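Local atomic coordinates of microcin B17-processing protein McbC (Escherichia coli str. K-12 substr. MG1655, PDB entry 6GRH), a protein that serves as an FMN-dependent oxidoreductase of the nitroreductase family, needed to process the inactive microcin B17 precursor into the active peptide antibiotic. Residues L126-T140 with P185-A198. Numbering follows the deposited sequence.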
loop_
_atom_site.group_PDB
_atom_site.type_symbol
_atom_site.label_atom_id
_atom_site.label_comp_id
_atom_site.label_asym_id
_atom_site.label_seq_id
_atom_site.Cartn_x
_atom_site.Cartn_y
_atom_site.Cartn_z
ATOM N N LEU D 126 -8.890 5.098 -25.440
ATOM C CA LEU D 126 -8.456 6.258 -24.653
ATOM C C LEU D 126 -7.013 6.696 -24.931
ATOM O O LEU D 126 -6.681 7.877 -24.746
ATOM C CB LEU D 126 -8.655 5.979 -23.165
ATOM C CG LEU D 126 -10.122 5.733 -22.798
ATOM C CD1 LEU D 126 -10.202 5.275 -21.356
ATOM C CD2 LEU D 126 -10.973 6.977 -23.031
ATOM N N TYR D 127 -6.169 5.771 -25.368
ATOM C CA TYR D 127 -4.765 6.094 -25.731
ATOM C C TYR D 127 -4.040 6.986 -24.711
ATOM O O TYR D 127 -3.632 8.125 -25.027
ATOM C CB TYR D 127 -4.728 6.691 -27.142
ATOM C CG TYR D 127 -5.143 5.668 -28.151
ATOM C CD1 TYR D 127 -4.227 4.718 -28.598
ATOM C CD2 TYR D 127 -6.468 5.576 -28.587
ATOM C CE1 TYR D 127 -4.601 3.724 -29.491
ATOM C CE2 TYR D 127 -6.856 4.601 -29.505
ATOM C CZ TYR D 127 -5.917 3.669 -29.949
ATOM O OH TYR D 127 -6.275 2.670 -30.817
ATOM N N PRO D 128 -3.822 6.461 -23.495
ATOM C CA PRO D 128 -3.230 7.289 -22.434
ATOM C C PRO D 128 -1.717 7.462 -22.468
ATOM O O PRO D 128 -1.176 8.110 -21.575
ATOM C CB PRO D 128 -3.608 6.514 -21.143
ATOM C CG PRO D 128 -3.620 5.090 -21.596
ATOM C CD PRO D 128 -4.268 5.152 -22.959
ATOM N N ILE D 129 -1.042 6.858 -23.443
ATOM C CA ILE D 129 0.397 6.862 -23.505
ATOM C C ILE D 129 0.813 7.881 -24.535
ATOM O O ILE D 129 0.313 7.876 -25.648
ATOM C CB ILE D 129 0.955 5.465 -23.885
ATOM C CG1 ILE D 129 0.489 4.430 -22.891
ATOM C CG2 ILE D 129 2.480 5.478 -24.021
ATOM C CD1 ILE D 129 0.817 4.741 -21.446
ATOM N N GLU D 130 1.744 8.746 -24.155
ATOM C CA GLU D 130 2.289 9.772 -25.039
ATOM C C GLU D 130 3.697 9.389 -25.472
ATOM O O GLU D 130 4.465 8.806 -24.686
ATOM C CB GLU D 130 2.317 11.106 -24.314
ATOM C CG GLU D 130 0.937 11.539 -23.831
ATOM C CD GLU D 130 -0.093 11.704 -24.949
ATOM O OE1 GLU D 130 0.230 12.253 -26.015
ATOM O OE2 GLU D 130 -1.261 11.297 -24.751
ATOM N N VAL D 131 4.025 9.692 -26.721
ATOM C CA VAL D 131 5.376 9.452 -27.248
ATOM C C VAL D 131 6.134 10.770 -27.376
ATOM O O VAL D 131 5.668 11.717 -28.023
ATOM C CB VAL D 131 5.365 8.821 -28.661
ATOM C CG1 VAL D 131 6.791 8.450 -29.102
ATOM C CG2 VAL D 131 4.462 7.621 -28.699
ATOM N N PHE D 132 7.320 10.803 -26.790
ATOM C CA PHE D 132 8.204 11.937 -26.904
ATOM C C PHE D 132 9.458 11.519 -27.677
ATOM O O PHE D 132 9.918 10.383 -27.566
ATOM C CB PHE D 132 8.559 12.454 -25.521
ATOM C CG PHE D 132 7.425 13.166 -24.818
ATOM C CD1 PHE D 132 6.483 12.455 -24.103
ATOM C CD2 PHE D 132 7.310 14.555 -24.871
ATOM C CE1 PHE D 132 5.445 13.111 -23.428
ATOM C CE2 PHE D 132 6.278 15.221 -24.210
ATOM C CZ PHE D 132 5.327 14.496 -23.508
ATOM N N LEU D 133 9.970 12.441 -28.477
ATOM C CA LEU D 133 11.127 12.213 -29.323
ATOM C C LEU D 133 12.268 13.023 -28.732
ATOM O O LEU D 133 12.109 14.226 -28.516
ATOM C CB LEU D 133 10.839 12.680 -30.737
ATOM C CG LEU D 133 12.027 12.837 -31.702
ATOM C CD1 LEU D 133 12.702 11.497 -31.936
ATOM C CD2 LEU D 133 11.506 13.430 -32.997
ATOM N N CYS D 134 13.392 12.361 -28.456
ATOM C CA CYS D 134 14.575 13.017 -27.891
ATOM C C CYS D 134 15.732 12.933 -28.870
ATOM O O CYS D 134 16.143 11.835 -29.244
ATOM C CB CYS D 134 14.956 12.364 -26.550
ATOM S SG CYS D 134 13.753 12.677 -25.230
ATOM N N ARG D 135 16.254 14.093 -29.290
ATOM C CA ARG D 135 17.379 14.162 -30.225
ATOM C C ARG D 135 18.677 14.103 -29.411
ATOM O O ARG D 135 18.870 14.917 -28.518
ATOM C CB ARG D 135 17.303 15.455 -31.038
ATOM C CG ARG D 135 18.486 15.707 -31.946
ATOM C CD ARG D 135 18.187 16.848 -32.913
ATOM N NE ARG D 135 19.355 17.203 -33.700
ATOM C CZ ARG D 135 20.341 18.020 -33.304
ATOM N NH1 ARG D 135 20.337 18.602 -32.102
ATOM N NH2 ARG D 135 21.348 18.252 -34.129
ATOM N N LEU D 136 19.549 13.148 -29.722
ATOM C CA LEU D 136 20.688 12.796 -28.851
ATOM C C LEU D 136 22.072 12.972 -29.439
ATOM O O LEU D 136 23.060 12.775 -28.718
ATOM C CB LEU D 136 20.581 11.339 -28.407
ATOM C CG LEU D 136 19.329 10.953 -27.630
ATOM C CD1 LEU D 136 19.398 9.486 -27.272
ATOM C CD2 LEU D 136 19.219 11.813 -26.391
ATOM N N SER D 137 22.154 13.296 -30.727
ATOM C CA SER D 137 23.437 13.522 -31.392
ATOM C C SER D 137 23.329 14.757 -32.263
ATOM O O SER D 137 22.294 14.979 -32.896
ATOM C CB SER D 137 23.776 12.323 -32.272
ATOM O OG SER D 137 24.809 12.629 -33.201
ATOM N N GLU D 138 24.419 15.529 -32.342
ATOM C CA GLU D 138 24.488 16.622 -33.307
ATOM C C GLU D 138 24.587 16.120 -34.752
ATOM O O GLU D 138 24.438 16.912 -35.668
ATOM C CB GLU D 138 25.627 17.603 -32.976
ATOM C CG GLU D 138 25.475 18.281 -31.604
ATOM C CD GLU D 138 24.137 19.015 -31.375
ATOM O OE1 GLU D 138 23.585 19.656 -32.318
ATOM O OE2 GLU D 138 23.642 18.968 -30.223
ATOM N N ASN D 139 24.825 14.818 -34.943
ATOM C CA ASN D 139 24.714 14.191 -36.265
ATOM C C ASN D 139 23.291 13.768 -36.640
ATOM O O ASN D 139 23.081 13.120 -37.662
ATOM C CB ASN D 139 25.677 12.997 -36.394
ATOM C CG ASN D 139 26.989 13.374 -37.028
ATOM O OD1 ASN D 139 27.029 14.122 -38.009
ATOM N ND2 ASN D 139 28.072 12.821 -36.505
ATOM N N THR D 140 22.316 14.125 -35.816
ATOM C CA THR D 140 20.922 13.951 -36.166
ATOM C C THR D 140 20.412 15.296 -36.699
ATOM O O THR D 140 20.618 16.338 -36.064
ATOM C CB THR D 140 20.121 13.499 -34.946
ATOM O OG1 THR D 140 20.691 12.286 -34.426
ATOM C CG2 THR D 140 18.636 13.269 -35.318
ATOM N N PRO D 185 23.606 6.593 -29.542
ATOM C CA PRO D 185 22.426 6.572 -30.396
ATOM C C PRO D 185 22.124 7.951 -30.996
ATOM O O PRO D 185 22.508 8.970 -30.428
ATOM C CB PRO D 185 21.303 6.110 -29.463
ATOM C CG PRO D 185 21.900 5.925 -28.118
ATOM C CD PRO D 185 23.279 6.481 -28.118
ATOM N N HIS D 186 21.425 7.974 -32.129
ATOM C CA HIS D 186 20.990 9.221 -32.758
ATOM C C HIS D 186 19.811 9.866 -32.043
ATOM O O HIS D 186 19.745 11.084 -31.917
ATOM C CB HIS D 186 20.620 8.997 -34.228
ATOM C CG HIS D 186 21.804 8.861 -35.137
ATOM N ND1 HIS D 186 22.381 7.644 -35.436
ATOM C CD2 HIS D 186 22.513 9.789 -35.815
ATOM C CE1 HIS D 186 23.387 7.830 -36.271
ATOM N NE2 HIS D 186 23.496 9.125 -36.510
ATOM N N PHE D 187 18.858 9.052 -31.607
ATOM C CA PHE D 187 17.682 9.572 -30.948
ATOM C C PHE D 187 17.053 8.521 -30.066
ATOM O O PHE D 187 17.448 7.357 -30.112
ATOM C CB PHE D 187 16.682 10.133 -31.986
ATOM C CG PHE D 187 16.033 9.102 -32.878
ATOM C CD1 PHE D 187 16.654 8.665 -34.031
ATOM C CD2 PHE D 187 14.751 8.630 -32.596
ATOM C CE1 PHE D 187 16.033 7.749 -34.894
ATOM C CE2 PHE D 187 14.139 7.696 -33.428
ATOM C CZ PHE D 187 14.785 7.269 -34.593
ATOM N N ALA D 188 16.107 8.958 -29.235
ATOM C CA ALA D 188 15.296 8.057 -28.431
ATOM C C ALA D 188 13.833 8.374 -28.555
ATOM O O ALA D 188 13.461 9.493 -28.845
ATOM C CB ALA D 188 15.707 8.134 -26.974
ATOM N N LEU D 189 13.006 7.364 -28.328
ATOM C CA LEU D 189 11.596 7.585 -28.035
ATOM C C LEU D 189 11.410 7.329 -26.551
ATOM O O LEU D 189 11.989 6.381 -26.001
ATOM C CB LEU D 189 10.685 6.704 -28.887
ATOM C CG LEU D 189 10.743 6.953 -30.397
ATOM C CD1 LEU D 189 9.821 5.971 -31.089
ATOM C CD2 LEU D 189 10.405 8.406 -30.746
ATOM N N VAL D 190 10.623 8.184 -25.904
ATOM C CA VAL D 190 10.261 8.030 -24.505
ATOM C C VAL D 190 8.732 7.909 -24.412
ATOM O O VAL D 190 8.002 8.794 -24.866
ATOM C CB VAL D 190 10.760 9.206 -23.658
ATOM C CG1 VAL D 190 10.476 8.957 -22.183
ATOM C CG2 VAL D 190 12.245 9.437 -23.848
ATOM N N TYR D 191 8.257 6.797 -23.859
ATOM C CA TYR D 191 6.836 6.508 -23.765
ATOM C C TYR D 191 6.385 6.854 -22.359
ATOM O O TYR D 191 6.949 6.327 -21.398
ATOM C CB TYR D 191 6.556 5.026 -24.061
ATOM C CG TYR D 191 7.010 4.581 -25.405
ATOM C CD1 TYR D 191 6.118 4.535 -26.481
ATOM C CD2 TYR D 191 8.357 4.216 -25.634
ATOM C CE1 TYR D 191 6.552 4.144 -27.749
ATOM C CE2 TYR D 191 8.798 3.797 -26.892
ATOM C CZ TYR D 191 7.890 3.764 -27.946
ATOM O OH TYR D 191 8.280 3.342 -29.181
ATOM N N CYS D 192 5.375 7.716 -22.244
ATOM C CA CYS D 192 4.950 8.265 -20.964
ATOM C C CYS D 192 3.467 8.036 -20.705
ATOM O O CYS D 192 2.647 8.215 -21.591
ATOM C CB CYS D 192 5.212 9.761 -20.922
ATOM S SG CYS D 192 6.965 10.160 -21.103
ATOM N N ILE D 193 3.150 7.682 -19.469
ATOM C CA ILE D 193 1.787 7.499 -19.018
ATOM C C ILE D 193 1.248 8.802 -18.416
ATOM O O ILE D 193 1.896 9.406 -17.562
ATOM C CB ILE D 193 1.666 6.370 -17.973
ATOM C CG1 ILE D 193 0.184 6.109 -17.639
ATOM C CG2 ILE D 193 2.462 6.634 -16.698
ATOM C CD1 ILE D 193 0.001 4.916 -16.740
ATOM N N ILE D 194 0.061 9.210 -18.849
ATOM C CA ILE D 194 -0.679 10.270 -18.169
ATOM C C ILE D 194 -1.583 9.578 -17.155
ATOM O O ILE D 194 -2.563 8.943 -17.543
ATOM C CB ILE D 194 -1.507 11.108 -19.162
ATOM C CG1 ILE D 194 -0.574 11.735 -20.190
ATOM C CG2 ILE D 194 -2.312 12.178 -18.404
ATOM C CD1 ILE D 194 -1.306 12.533 -21.231
ATOM N N PHE D 195 -1.288 9.714 -15.874
ATOM C CA PHE D 195 -1.957 8.874 -14.854
ATOM C C PHE D 195 -3.462 8.987 -14.899
ATOM O O PHE D 195 -4.171 7.980 -14.940
ATOM C CB PHE D 195 -1.478 9.176 -13.447
ATOM C CG PHE D 195 -0.046 8.775 -13.199
ATOM C CD1 PHE D 195 0.303 7.445 -13.077
ATOM C CD2 PHE D 195 0.949 9.740 -13.103
ATOM C CE1 PHE D 195 1.622 7.074 -12.832
ATOM C CE2 PHE D 195 2.275 9.374 -12.859
ATOM C CZ PHE D 195 2.602 8.032 -12.729
ATOM N N GLU D 196 -3.950 10.218 -14.914
ATOM C CA GLU D 196 -5.392 10.417 -14.833
ATOM C C GLU D 196 -6.129 9.944 -16.074
ATOM O O GLU D 196 -7.244 9.466 -15.947
ATOM C CB GLU D 196 -5.720 11.869 -14.469
ATOM C CG GLU D 196 -5.364 12.142 -13.003
ATOM C CD GLU D 196 -5.894 13.459 -12.461
ATOM O OE1 GLU D 196 -7.111 13.740 -12.618
ATOM O OE2 GLU D 196 -5.102 14.181 -11.819
ATOM N N LYS D 197 -5.510 10.029 -17.252
ATOM C CA LYS D 197 -6.097 9.486 -18.470
ATOM C C LYS D 197 -6.138 7.955 -18.430
ATOM O O LYS D 197 -7.080 7.362 -18.948
ATOM C CB LYS D 197 -5.351 9.952 -19.703
ATOM C CG LYS D 197 -6.114 9.647 -20.982
ATOM C CD LYS D 197 -6.125 10.842 -21.892
ATOM C CE LYS D 197 -6.692 10.492 -23.250
ATOM N NZ LYS D 197 -5.648 10.386 -24.314
ATOM N N ALA D 198 -5.136 7.323 -17.814
ATOM C CA ALA D 198 -5.155 5.850 -17.646
ATOM C C ALA D 198 -6.178 5.353 -16.619
ATOM O O ALA D 198 -6.635 4.214 -16.713
ATOM C CB ALA D 198 -3.769 5.334 -17.285
HETATM O O HOH W 1 24.368 9.990 -28.755
#
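Lys197 reaches back from helix 195-199 to the loop just after the FMN-binding residues Ser122 to Ala125. Its chain bends at chi2 and chi4, and CG packs on Pro128. Lys197 NZ donates to Leu126 O at 2.7 Å, nearly along the C=O axis. Lys197 NZ also donates to Tyr127 O at 3.1 Å, from above that carbonyl plane. Pro128 CB rests 4.0 Å from Ala198 CB. The Glu130 and Ile194 side chains cross at a slant, with Glu130 CG 3.6 Å from Ile194 CD1. Glu130 OE1 is hydrogen-bonded to His151 NE2. Cys192 SG lies 3.8 Å from Phe132 CD1, oblique to the ring.

Strands 129-135 and 187-194 are central neighbours in the antiparallel sheet of the nitroreductase fold. Paired backbone bonds join Glu130 with Cys192, Phe132 with Val190 and Cys134 with Ala188. Val131 and Tyr191 lie side by side on one face, Val131 CG2 against Tyr191 CD1. Helix 204-227 covers both. Leu133 CD1 meets Phe187 CD2 at 3.6 Å. Phe187 CG sits between its backbone N and carbonyl carbon (chi1 68°), and the side chain packs on helix 97-108.

At the far end, His186 and Phe187 form a classic beta bulge opposite Phe262. His186 O accepts from Leu136 N and Thr140 OG1, which come from opposite faces of its plane. Thr140 OG1 donates to His186 O at 2.9 Å. It also sits at the edge of the His186 ring, whose NE2 bonds to Asn93 O.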